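Local coordinates for protein alpha-galactosidase 1 (Saccharomyces cerevisiae, PDB 3LRK) that hydrolyses terminal, non-reducing alpha-D-galactose residues from alpha-galactosides, working as a secreted, N-glycosylated homotetramer of glycosyl hydrolase family 27, at residues Q47-T52 with I69-C74; A53-D58 with A294-L299; D101-H104 with L109-M112; S302-Y307 with A408-N413. The protein carries 1 engineered substitution. All coordinates share one frame; numbering follows the deposited sequence.

Contact 1: Q47-T52 with I69-C74; sequences QLLLDT and IILDDC
Leu-49 of helix 46-58 packs on Ile-69 and Leu-71. This is the seam between an outer helix and the parallel inner sheet of the TIM barrel that forms the catalytic domain. All three side chains are buried, and the contact between the two segments is purely apolar. Leu-49 points at the strand and touches both Ile-69 and Leu-71. Its branch carbon CG meets Ile-69 CG2 at 4.2 Å, and the two side chains run past each other in opposite directions. Against Leu-71 it lies crosswise, at about a right angle. A chi1 of 174° swings Leu-71 CG opposite the amide nitrogen and lays CD1 against both methyls of Leu-49. Trp-34 of strand 32-35 and Val-99 of helix 96-105 also touch Leu-49.

No hydrogen bond crosses between the two segments. On the helix, Gln-47 NE2 donates to Asp-51 OD1 at 3.2 Å, one turn on, and meets it from above the carboxylate plane. The chain after strand 68-70 carries the substrate-binding residues Asp-72 and Asp-73. Asp-72 OD1 forms a salt bridge with Lys-147, another substrate-binding residue. Cys-74 is joined to Cys-42 by a disulfide. The backbone N of Asp-73 makes a weak bond to Asp-72 OD2. The next amide is held more closely: Cys-74 N donates to Asp-73 OD1 at 2.7 Å, on the anti side of the carboxylate and 27° out of its plane.

Contact 2: A53-D58 with A294-L299; sequences ADRISD and ANVNNL. With NAG (2-acetamido-2-deoxy-beta-D-glucopyranose), chain B.
Arg-55 is a buried arginine that uses its NE, not only its terminal nitrogens, to hold a backbone carbonyl. NE donates to Val-296 O at 3.0 Å, and the bond is nearly straight at 170°. The oxygen lies close to the guanidinium plane, whereas the donor sits above the carbonyl plane. A water at the guanidinium edge continues the link: it accepts from Arg-55 NH2 and from Leu-299 N. NH2 also donates to Leu-410 O.

The chain of Arg-55 leaves the helix extended at chi1 (175°) and then bends at chi2, which brings NE to the carbonyl. Asn-297 crosses this chain at a slant. Its ND2 is 3.5 Å from Arg-55 CD, and the amide and guanidinium planes are only 9° apart. With an alanine in place of Arg-55, the Val-296 carbonyl would probably lose this donor, and the Asn-297 amide the aliphatic chain beside it.

In the TIM barrel, this contact joins the end of helix 46-58 to the loop after strand 290-292. An Asx turn shapes the loop, with Asn-295 OD1 accepting from Asn-297 N at 3.0 Å. Val-296 fits against Ile-56 at about a right angle, with its CG2 3.8 Å from Ile-56 CG1. The CB of Asn-298 points away from the helix, and its ND2 donates to O3 of an N-acetylglucosamine at 2.8 Å.

Contact 3: D101-H104 with L109-M112; sequences DHLH and LFGM. With NA (sodium ion), chain K; NAG (2-acetamido-2-deoxy-beta-D-glucopyranose), chain D.
The Phe-110 ring is met obliquely by Leu-103, and the His-104 ring turns its edge to the CA of Leu-109. Helix 96-105 is the helix of a beta-alpha-beta crossover of the TIM barrel, and these contacts pack it on the strand that follows, 109-115. On the helix's other side, the His-102 ring has methyl C8 of an N-acetylglucosamine over the centre of one face, 3.6 Å above the plane.

The apolar contact is between Leu-103 and Phe-110. Leu-103 points at the strand and touches with a single methyl, CD1. This lies 3.4 Å from Phe-110 CD1, a close approach, and also near Phe-110 CG and CB. The Phe-110 chi1 of -178° turns the ring away from the helix and leaves CD1 and CG as the ring atoms closest to the leucine methyl. Ile-69 of the neighbouring strand and Leu-50 and Ala-53 of helix 46-58 also pack on Leu-103.

The His-104 imidazole lies beside the start of the strand. Its CD2 is 4.3 Å from Leu-109 CD2. Asp-144 ties the two segments together: its OD2 accepts from Phe-110 N and is also hydrogen-bonded to His-104 NE2.

His-102 belongs to the sugar pocket with His-98 and Asn-105, the latter a glycosylated asparagine. The rings of His-102 and His-98 meet edge to face, and both bind the same sodium ion, which lies 2.3 Å from His-102 NE2.

Contact 4: S302-Y307 with A408-N413; sequences SSYSIY and AILGRN. With NAG (2-acetamido-2-deoxy-beta-D-glucopyranose), chain F.
The backbones come nearest at Tyr-304 and Leu-410, with CA atoms 8.3 Å apart, and the distance is spanned by side chains, chiefly Tyr-304 of helix 301-307. With chi1 at 175°, the tyrosine reaches outward and lays its ring against both Ile-409 and Leu-410, which meet it from the same side. Leu-410 CD2 sits 4.0 Å above the ring face near CG, offset toward the rim, while its CD1 reaches Tyr-304 CB. Ile-409 lies toward the hydroxyl end and crosses the tyrosine at about a right angle. Its CG2 is 3.3 Å from Tyr-304 OH. That hydroxyl is hydrogen-bonded to Leu-59 O, just beyond helix 46-58.

The contact joins the TIM-barrel domain to helix 403-410, which falls in the C-terminal beta-sandwich family region. A Schellman motif ends that helix: Asn-413 N bonds to Ala-408 O, Arg-412 N bonds to Ile-409 O, and Arg-412 takes positive phi. Replacing Tyr-304 with an alanine would probably open a gap beneath Ile-409 and Leu-410 and leave Leu-59 O without its hydroxyl partner. Near the start of helix 301-307, Ser-302 OG shares a hydrogen bond of 3.0 Å with O6 of an N-acetylglucosamine.

From the N terminus, helix 46-58 is the first element used, and it serves two contacts. Contact 1 closes a short loop to strand 68-70. Contact 3 follows in series and closes a tighter one, from helix 96-105 to strand 109-115, the next strand of the same parallel sheet. Contact 2 closes a far longer loop, from the second half of helix 46-58 to residues 294-299. It crosses contact 1 and has contact 3 nested inside it, bringing the first part of the barrel to its last. Contact 4 comes after all of these and ties helix 301-307 to helix 403-410, linking the barrel to the C-terminal region. Arg-55 and Leu-410 join contact 2 to contact 4.

Contact 1: Q47-T52 with I69-C74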
# COMPACT_ATOMS: atom_id res chain seq x y z
N GLN A 47 -4.97 26.00 38.89
CA GLN A 47 -5.70 25.39 40.01
C GLN A 47 -6.04 23.92 39.79
O GLN A 47 -5.81 23.10 40.68
CB GLN A 47 -6.97 26.18 40.34
CG GLN A 47 -7.45 25.98 41.77
CD GLN A 47 -6.44 26.49 42.78
OE1 GLN A 47 -5.94 27.61 42.66
NE2 GLN A 47 -6.13 25.68 43.78
N LEU A 48 -6.57 23.60 38.60
CA LEU A 48 -6.84 22.20 38.22
C LEU A 48 -5.59 21.36 38.37
O LEU A 48 -5.62 20.27 38.95
CB LEU A 48 -7.32 22.09 36.75
CG LEU A 48 -7.07 20.72 36.07
CD1 LEU A 48 -8.06 19.64 36.53
CD2 LEU A 48 -7.03 20.79 34.54
N LEU A 49 -4.50 21.86 37.81
CA LEU A 49 -3.26 21.12 37.74
C LEU A 49 -2.71 20.83 39.13
O LEU A 49 -2.30 19.71 39.42
CB LEU A 49 -2.25 21.92 36.92
CG LEU A 49 -1.66 21.30 35.64
CD1 LEU A 49 -2.67 20.46 34.85
CD2 LEU A 49 -1.11 22.43 34.80
N LEU A 50 -2.73 21.84 39.99
CA LEU A 50 -2.18 21.71 41.34
C LEU A 50 -3.07 20.89 42.28
O LEU A 50 -2.57 20.12 43.10
CB LEU A 50 -1.82 23.08 41.93
CG LEU A 50 -0.82 23.91 41.11
CD1 LEU A 50 -0.45 25.20 41.81
CD2 LEU A 50 0.44 23.12 40.73
N ASP A 51 -4.39 21.08 42.18
CA ASP A 51 -5.37 20.23 42.90
C ASP A 51 -5.23 18.75 42.54
O ASP A 51 -5.25 17.89 43.42
CB ASP A 51 -6.81 20.66 42.60
CG ASP A 51 -7.20 21.96 43.29
OD1 ASP A 51 -6.39 22.51 44.07
OD2 ASP A 51 -8.33 22.43 43.02
N THR A 52 -5.09 18.46 41.25
CA THR A 52 -4.88 17.09 40.78
C THR A 52 -3.56 16.53 41.30
O THR A 52 -3.51 15.42 41.80
CB THR A 52 -4.88 17.01 39.24
OG1 THR A 52 -6.21 17.18 38.76
CG2 THR A 52 -4.34 15.67 38.76
N ILE A 69 3.14 15.24 35.60
CA ILE A 69 1.86 15.95 35.51
C ILE A 69 1.84 16.66 34.16
O ILE A 69 2.53 17.69 33.96
CB ILE A 69 1.68 16.97 36.68
CG1 ILE A 69 1.77 16.27 38.04
CG2 ILE A 69 0.37 17.76 36.52
CD1 ILE A 69 0.73 15.13 38.25
N ILE A 70 1.08 16.10 33.23
CA ILE A 70 1.13 16.55 31.84
C ILE A 70 -0.08 17.39 31.47
O ILE A 70 -1.20 16.88 31.34
CB ILE A 70 1.28 15.37 30.83
CG1 ILE A 70 2.44 14.46 31.22
CG2 ILE A 70 1.46 15.91 29.40
CD1 ILE A 70 2.29 13.01 30.69
N LEU A 71 0.17 18.68 31.30
CA LEU A 71 -0.82 19.64 30.83
C LEU A 71 -0.92 19.47 29.31
O LEU A 71 0.09 19.56 28.61
CB LEU A 71 -0.39 21.06 31.17
CG LEU A 71 -1.23 22.24 30.63
CD1 LEU A 71 -2.61 22.29 31.27
CD2 LEU A 71 -0.50 23.55 30.80
N ASP A 72 -2.14 19.23 28.83
CA ASP A 72 -2.38 18.96 27.41
C ASP A 72 -2.71 20.26 26.65
O ASP A 72 -2.15 21.31 26.95
CB ASP A 72 -3.48 17.89 27.28
CG ASP A 72 -3.32 17.02 26.03
OD1 ASP A 72 -2.59 16.01 26.07
OD2 ASP A 72 -3.94 17.35 25.00
N ASP A 73 -3.60 20.18 25.66
CA ASP A 73 -3.90 21.26 24.71
C ASP A 73 -4.63 22.45 25.39
O ASP A 73 -4.97 22.37 26.57
CB ASP A 73 -4.78 20.68 23.59
CG ASP A 73 -4.65 21.40 22.24
OD1 ASP A 73 -4.18 22.56 22.15
OD2 ASP A 73 -5.04 20.77 21.23
N CYS A 74 -4.84 23.53 24.63
CA CYS A 74 -5.70 24.67 25.02
C CYS A 74 -5.18 25.55 26.16
O CYS A 74 -5.97 26.16 26.91
CB CYS A 74 -7.13 24.21 25.36
SG CYS A 74 -7.68 22.73 24.50

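Contact 2: A53-D58 with A294-L299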
# COMPACT_ATOMS: atom_id res chain seq x y z
N ALA A 53 -2.50 17.32 41.18
CA ALA A 53 -1.18 16.92 41.63
C ALA A 53 -1.19 16.63 43.13
O ALA A 53 -0.60 15.65 43.56
CB ALA A 53 -0.15 17.99 41.28
N ASP A 54 -1.85 17.49 43.91
CA ASP A 54 -2.00 17.27 45.36
C ASP A 54 -2.67 15.93 45.64
O ASP A 54 -2.22 15.18 46.50
CB ASP A 54 -2.81 18.40 46.01
CG ASP A 54 -2.02 19.69 46.20
OD1 ASP A 54 -0.79 19.73 45.94
OD2 ASP A 54 -2.62 20.68 46.64
N ARG A 55 -3.74 15.65 44.89
CA ARG A 55 -4.50 14.40 45.01
C ARG A 55 -3.65 13.19 44.63
O ARG A 55 -3.68 12.18 45.32
CB ARG A 55 -5.78 14.48 44.17
CG ARG A 55 -6.63 13.20 44.10
CD ARG A 55 -7.34 12.89 45.41
NE ARG A 55 -8.54 12.06 45.20
CZ ARG A 55 -9.28 11.53 46.17
NH1 ARG A 55 -8.96 11.71 47.45
NH2 ARG A 55 -10.35 10.81 45.86
N ILE A 56 -2.89 13.29 43.54
CA ILE A 56 -2.02 12.18 43.10
C ILE A 56 -0.92 11.90 44.12
O ILE A 56 -0.58 10.75 44.39
CB ILE A 56 -1.45 12.43 41.67
CG1 ILE A 56 -2.59 12.36 40.64
CG2 ILE A 56 -0.34 11.41 41.32
CD1 ILE A 56 -2.18 12.68 39.22
N SER A 57 -0.37 12.97 44.69
CA SER A 57 0.56 12.85 45.81
C SER A 57 -0.10 12.16 47.02
O SER A 57 0.42 11.15 47.52
CB SER A 57 1.10 14.23 46.20
OG SER A 57 2.17 14.10 47.13
N ASP A 58 -1.25 12.68 47.46
CA ASP A 58 -1.91 12.20 48.69
C ASP A 58 -2.40 10.75 48.57
O ASP A 58 -2.36 10.01 49.56
CB ASP A 58 -3.05 13.13 49.12
CG ASP A 58 -2.56 14.49 49.57
OD1 ASP A 58 -1.36 14.64 49.93
OD2 ASP A 58 -3.38 15.44 49.57
N ALA A 294 -7.81 8.99 33.93
CA ALA A 294 -8.93 9.26 34.83
C ALA A 294 -8.85 10.64 35.49
O ALA A 294 -7.80 11.28 35.52
CB ALA A 294 -9.02 8.16 35.88
N ASN A 295 -10.00 11.11 36.00
CA ASN A 295 -10.04 12.25 36.91
C ASN A 295 -9.77 11.70 38.30
O ASN A 295 -10.58 10.94 38.84
CB ASN A 295 -11.42 12.93 36.87
CG ASN A 295 -11.54 14.10 37.86
OD1 ASN A 295 -10.62 14.41 38.61
ND2 ASN A 295 -12.69 14.77 37.83
N VAL A 296 -8.62 12.05 38.87
CA VAL A 296 -8.19 11.46 40.14
C VAL A 296 -9.05 11.94 41.33
O VAL A 296 -9.09 11.29 42.37
CB VAL A 296 -6.67 11.64 40.42
CG1 VAL A 296 -5.83 10.87 39.39
CG2 VAL A 296 -6.28 13.12 40.45
N ASN A 297 -9.73 13.07 41.15
CA ASN A 297 -10.68 13.59 42.15
C ASN A 297 -12.10 13.08 41.90
O ASN A 297 -13.04 13.46 42.59
CB ASN A 297 -10.64 15.12 42.19
CG ASN A 297 -9.39 15.67 42.86
OD1 ASN A 297 -8.51 16.22 42.19
ND2 ASN A 297 -9.30 15.52 44.19
N ASN A 298 -12.23 12.22 40.90
CA ASN A 298 -13.49 11.57 40.58
C ASN A 298 -13.17 10.16 40.09
O ASN A 298 -13.58 9.75 38.99
CB ASN A 298 -14.24 12.38 39.52
CG ASN A 298 -15.71 12.04 39.45
OD1 ASN A 298 -16.23 11.29 40.28
ND2 ASN A 298 -16.40 12.60 38.46
N LEU A 299 -12.41 9.44 40.91
CA LEU A 299 -11.91 8.12 40.58
C LEU A 299 -12.56 7.10 41.52
O LEU A 299 -12.51 7.27 42.74
CB LEU A 299 -10.38 8.10 40.75
CG LEU A 299 -9.61 6.80 40.53
CD1 LEU A 299 -9.68 6.36 39.07
CD2 LEU A 299 -8.16 6.97 40.95
C1 NAG B . -19.79 8.71 37.20
C2 NAG B . -19.53 10.22 37.15
C3 NAG B . -19.25 10.81 38.54
C4 NAG B . -20.30 10.39 39.57
C5 NAG B . -20.57 8.88 39.48
C6 NAG B . -21.77 8.50 40.35
C7 NAG B . -18.61 11.52 35.31
C8 NAG B . -17.38 11.90 34.54
N2 NAG B . -18.47 10.56 36.22
O3 NAG B . -19.22 12.22 38.47
O4 NAG B . -19.86 10.74 40.86
O5 NAG B . -20.82 8.46 38.15
O6 NAG B . -21.31 7.77 41.47
O7 NAG B . -19.68 12.10 35.09
O HOH W 1 -12.31 9.97 43.80

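Contact 3: D101-H104 with L109-M112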
# COMPACT_ATOMS: atom_id res chain seq x y z
N ASP A 101 7.23 25.20 39.28
CA ASP A 101 7.88 25.39 40.59
C ASP A 101 7.10 24.71 41.71
O ASP A 101 7.68 24.01 42.55
CB ASP A 101 8.05 26.88 40.90
CG ASP A 101 9.00 27.58 39.95
OD1 ASP A 101 9.82 26.90 39.29
OD2 ASP A 101 8.93 28.81 39.85
N HIS A 102 5.78 24.92 41.71
CA HIS A 102 4.87 24.20 42.62
C HIS A 102 4.95 22.69 42.45
O HIS A 102 5.00 21.95 43.44
CB HIS A 102 3.43 24.65 42.37
CG HIS A 102 3.02 25.86 43.14
ND1 HIS A 102 3.10 25.92 44.51
CD2 HIS A 102 2.51 27.04 42.74
CE1 HIS A 102 2.66 27.09 44.93
NE2 HIS A 102 2.29 27.79 43.87
N LEU A 103 4.96 22.23 41.20
CA LEU A 103 5.11 20.80 40.92
C LEU A 103 6.44 20.25 41.43
O LEU A 103 6.46 19.24 42.14
CB LEU A 103 4.88 20.49 39.43
CG LEU A 103 3.44 20.74 38.93
CD1 LEU A 103 3.32 20.61 37.41
CD2 LEU A 103 2.45 19.82 39.62
N HIS A 104 7.54 20.92 41.09
CA HIS A 104 8.87 20.49 41.51
C HIS A 104 9.02 20.48 43.04
O HIS A 104 9.68 19.61 43.60
CB HIS A 104 9.95 21.36 40.86
CG HIS A 104 10.01 21.24 39.37
ND1 HIS A 104 10.48 22.24 38.55
CD2 HIS A 104 9.63 20.23 38.54
CE1 HIS A 104 10.40 21.86 37.29
NE2 HIS A 104 9.89 20.64 37.26
N LEU A 109 7.23 16.10 38.21
CA LEU A 109 7.80 16.64 36.98
C LEU A 109 6.65 17.22 36.13
O LEU A 109 5.52 16.75 36.21
CB LEU A 109 8.58 15.55 36.23
CG LEU A 109 9.86 15.08 36.94
CD1 LEU A 109 10.57 13.96 36.14
CD2 LEU A 109 10.82 16.28 37.19
N PHE A 110 6.96 18.25 35.34
CA PHE A 110 5.95 19.03 34.62
C PHE A 110 6.02 18.76 33.11
O PHE A 110 7.08 18.92 32.50
CB PHE A 110 6.15 20.52 34.92
CG PHE A 110 5.13 21.44 34.27
CD1 PHE A 110 3.80 21.06 34.11
CD2 PHE A 110 5.51 22.72 33.85
CE1 PHE A 110 2.86 21.92 33.52
CE2 PHE A 110 4.57 23.59 33.27
CZ PHE A 110 3.25 23.18 33.11
N GLY A 111 4.90 18.32 32.54
CA GLY A 111 4.78 18.11 31.11
C GLY A 111 3.89 19.16 30.46
O GLY A 111 2.92 19.64 31.06
N MET A 112 4.25 19.55 29.24
CA MET A 112 3.45 20.48 28.43
C MET A 112 3.21 19.90 27.04
O MET A 112 3.68 18.81 26.72
CB MET A 112 4.09 21.87 28.39
CG MET A 112 3.75 22.71 29.63
SD MET A 112 4.11 24.46 29.54
CE MET A 112 2.78 25.03 28.50
NA NA K . 1.76 30.02 43.71
C1 NAG D . 9.83 26.11 46.00
C2 NAG D . 9.24 27.51 46.20
C3 NAG D . 10.36 28.55 46.21
C4 NAG D . 11.46 28.19 47.22
C5 NAG D . 11.86 26.72 47.09
C6 NAG D . 12.73 26.28 48.27
C7 NAG D . 6.94 27.58 45.33
C8 NAG D . 6.04 28.12 44.27
N2 NAG D . 8.25 27.82 45.18
O3 NAG D . 9.83 29.82 46.51
O4 NAG D . 12.59 29.02 47.02
O5 NAG D . 10.73 25.86 47.06
O6 NAG D . 13.45 25.15 47.83
O7 NAG D . 6.48 26.94 46.28

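Contact 4: S302-Y307 with A408-N413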
# COMPACT_ATOMS: atom_id res chain seq x y z
N SER A 302 -12.44 0.58 42.51
CA SER A 302 -11.85 -0.52 41.74
C SER A 302 -10.77 -0.03 40.78
O SER A 302 -9.76 -0.70 40.57
CB SER A 302 -12.91 -1.33 40.98
OG SER A 302 -13.64 -0.54 40.05
N SER A 303 -11.00 1.15 40.21
CA SER A 303 -10.04 1.74 39.26
C SER A 303 -8.77 2.19 39.98
O SER A 303 -7.66 1.95 39.50
CB SER A 303 -10.68 2.89 38.49
OG SER A 303 -11.78 2.41 37.72
N TYR A 304 -8.94 2.84 41.13
CA TYR A 304 -7.82 3.22 41.99
C TYR A 304 -6.90 2.05 42.34
O TYR A 304 -5.69 2.17 42.25
CB TYR A 304 -8.31 3.94 43.26
CG TYR A 304 -7.24 4.27 44.28
CD1 TYR A 304 -6.12 5.05 43.94
CD2 TYR A 304 -7.36 3.83 45.60
CE1 TYR A 304 -5.14 5.35 44.90
CE2 TYR A 304 -6.40 4.12 46.54
CZ TYR A 304 -5.30 4.88 46.20
OH TYR A 304 -4.37 5.14 47.19
N SER A 305 -7.47 0.90 42.72
CA SER A 305 -6.63 -0.24 43.10
C SER A 305 -5.98 -0.92 41.88
O SER A 305 -4.99 -1.64 42.03
CB SER A 305 -7.39 -1.26 43.94
OG SER A 305 -8.44 -1.84 43.20
N ILE A 306 -6.54 -0.69 40.70
CA ILE A 306 -5.88 -1.13 39.46
C ILE A 306 -4.60 -0.29 39.24
O ILE A 306 -3.50 -0.84 39.11
CB ILE A 306 -6.86 -1.13 38.26
CG1 ILE A 306 -7.82 -2.31 38.40
CG2 ILE A 306 -6.09 -1.22 36.91
CD1 ILE A 306 -9.07 -2.21 37.57
N TYR A 307 -4.75 1.04 39.26
CA TYR A 307 -3.60 1.95 39.11
C TYR A 307 -2.53 1.75 40.18
O TYR A 307 -1.37 2.10 39.97
CB TYR A 307 -4.06 3.41 39.19
CG TYR A 307 -4.68 3.96 37.93
CD1 TYR A 307 -5.96 4.50 37.95
CD2 TYR A 307 -3.96 3.97 36.72
CE1 TYR A 307 -6.54 5.03 36.79
CE2 TYR A 307 -4.54 4.50 35.55
CZ TYR A 307 -5.82 5.02 35.60
OH TYR A 307 -6.38 5.53 34.45
N ALA A 408 -12.00 3.86 51.37
CA ALA A 408 -11.54 4.59 52.55
C ALA A 408 -10.46 5.61 52.20
O ALA A 408 -10.54 6.77 52.62
CB ALA A 408 -11.04 3.63 53.62
N ILE A 409 -9.45 5.18 51.43
CA ILE A 409 -8.36 6.07 51.03
C ILE A 409 -8.88 7.23 50.18
O ILE A 409 -8.55 8.39 50.44
CB ILE A 409 -7.22 5.33 50.29
CG1 ILE A 409 -6.49 4.37 51.24
CG2 ILE A 409 -6.22 6.34 49.68
CD1 ILE A 409 -5.73 3.25 50.54
N LEU A 410 -9.71 6.92 49.18
CA LEU A 410 -10.28 7.94 48.30
C LEU A 410 -11.17 8.95 49.03
O LEU A 410 -11.24 10.11 48.65
CB LEU A 410 -11.07 7.31 47.15
CG LEU A 410 -10.26 6.56 46.10
CD1 LEU A 410 -11.18 5.64 45.32
CD2 LEU A 410 -9.49 7.51 45.17
N GLY A 411 -11.86 8.48 50.08
CA GLY A 411 -12.74 9.34 50.89
C GLY A 411 -12.01 10.10 51.98
O GLY A 411 -12.65 10.76 52.82
N ARG A 412 -10.68 10.01 51.97
CA ARG A 412 -9.78 10.67 52.93
C ARG A 412 -10.01 10.23 54.38
O ARG A 412 -9.79 11.01 55.32
CB ARG A 412 -9.84 12.20 52.79
CG ARG A 412 -9.64 12.72 51.37
CD ARG A 412 -10.08 14.16 51.26
NE ARG A 412 -10.82 14.40 50.02
CZ ARG A 412 -10.26 14.77 48.87
NH1 ARG A 412 -8.95 14.95 48.77
NH2 ARG A 412 -11.03 14.96 47.80
N ASN A 413 -10.43 8.99 54.57
CA ASN A 413 -10.59 8.42 55.90
C ASN A 413 -9.41 7.53 56.29
O ASN A 413 -9.16 7.32 57.48
CB ASN A 413 -11.93 7.67 56.00
CG ASN A 413 -13.13 8.61 56.02
OD1 ASN A 413 -13.23 9.49 56.89
ND2 ASN A 413 -14.04 8.43 55.07
C1 NAG F . -14.89 -3.80 43.28
C2 NAG F . -15.24 -5.29 43.13
C3 NAG F . -15.46 -5.69 41.67
C4 NAG F . -16.35 -4.70 40.91
C5 NAG F . -15.94 -3.26 41.19
C6 NAG F . -16.92 -2.28 40.55
C7 NAG F . -14.46 -6.76 44.89
C8 NAG F . -13.54 -6.43 46.04
N2 NAG F . -14.23 -6.14 43.74
O3 NAG F . -16.09 -6.96 41.61
O4 NAG F . -16.29 -4.98 39.53
O5 NAG F . -15.87 -3.04 42.60
O6 NAG F . -16.48 -0.96 40.76
O7 NAG F . -15.38 -7.57 45.05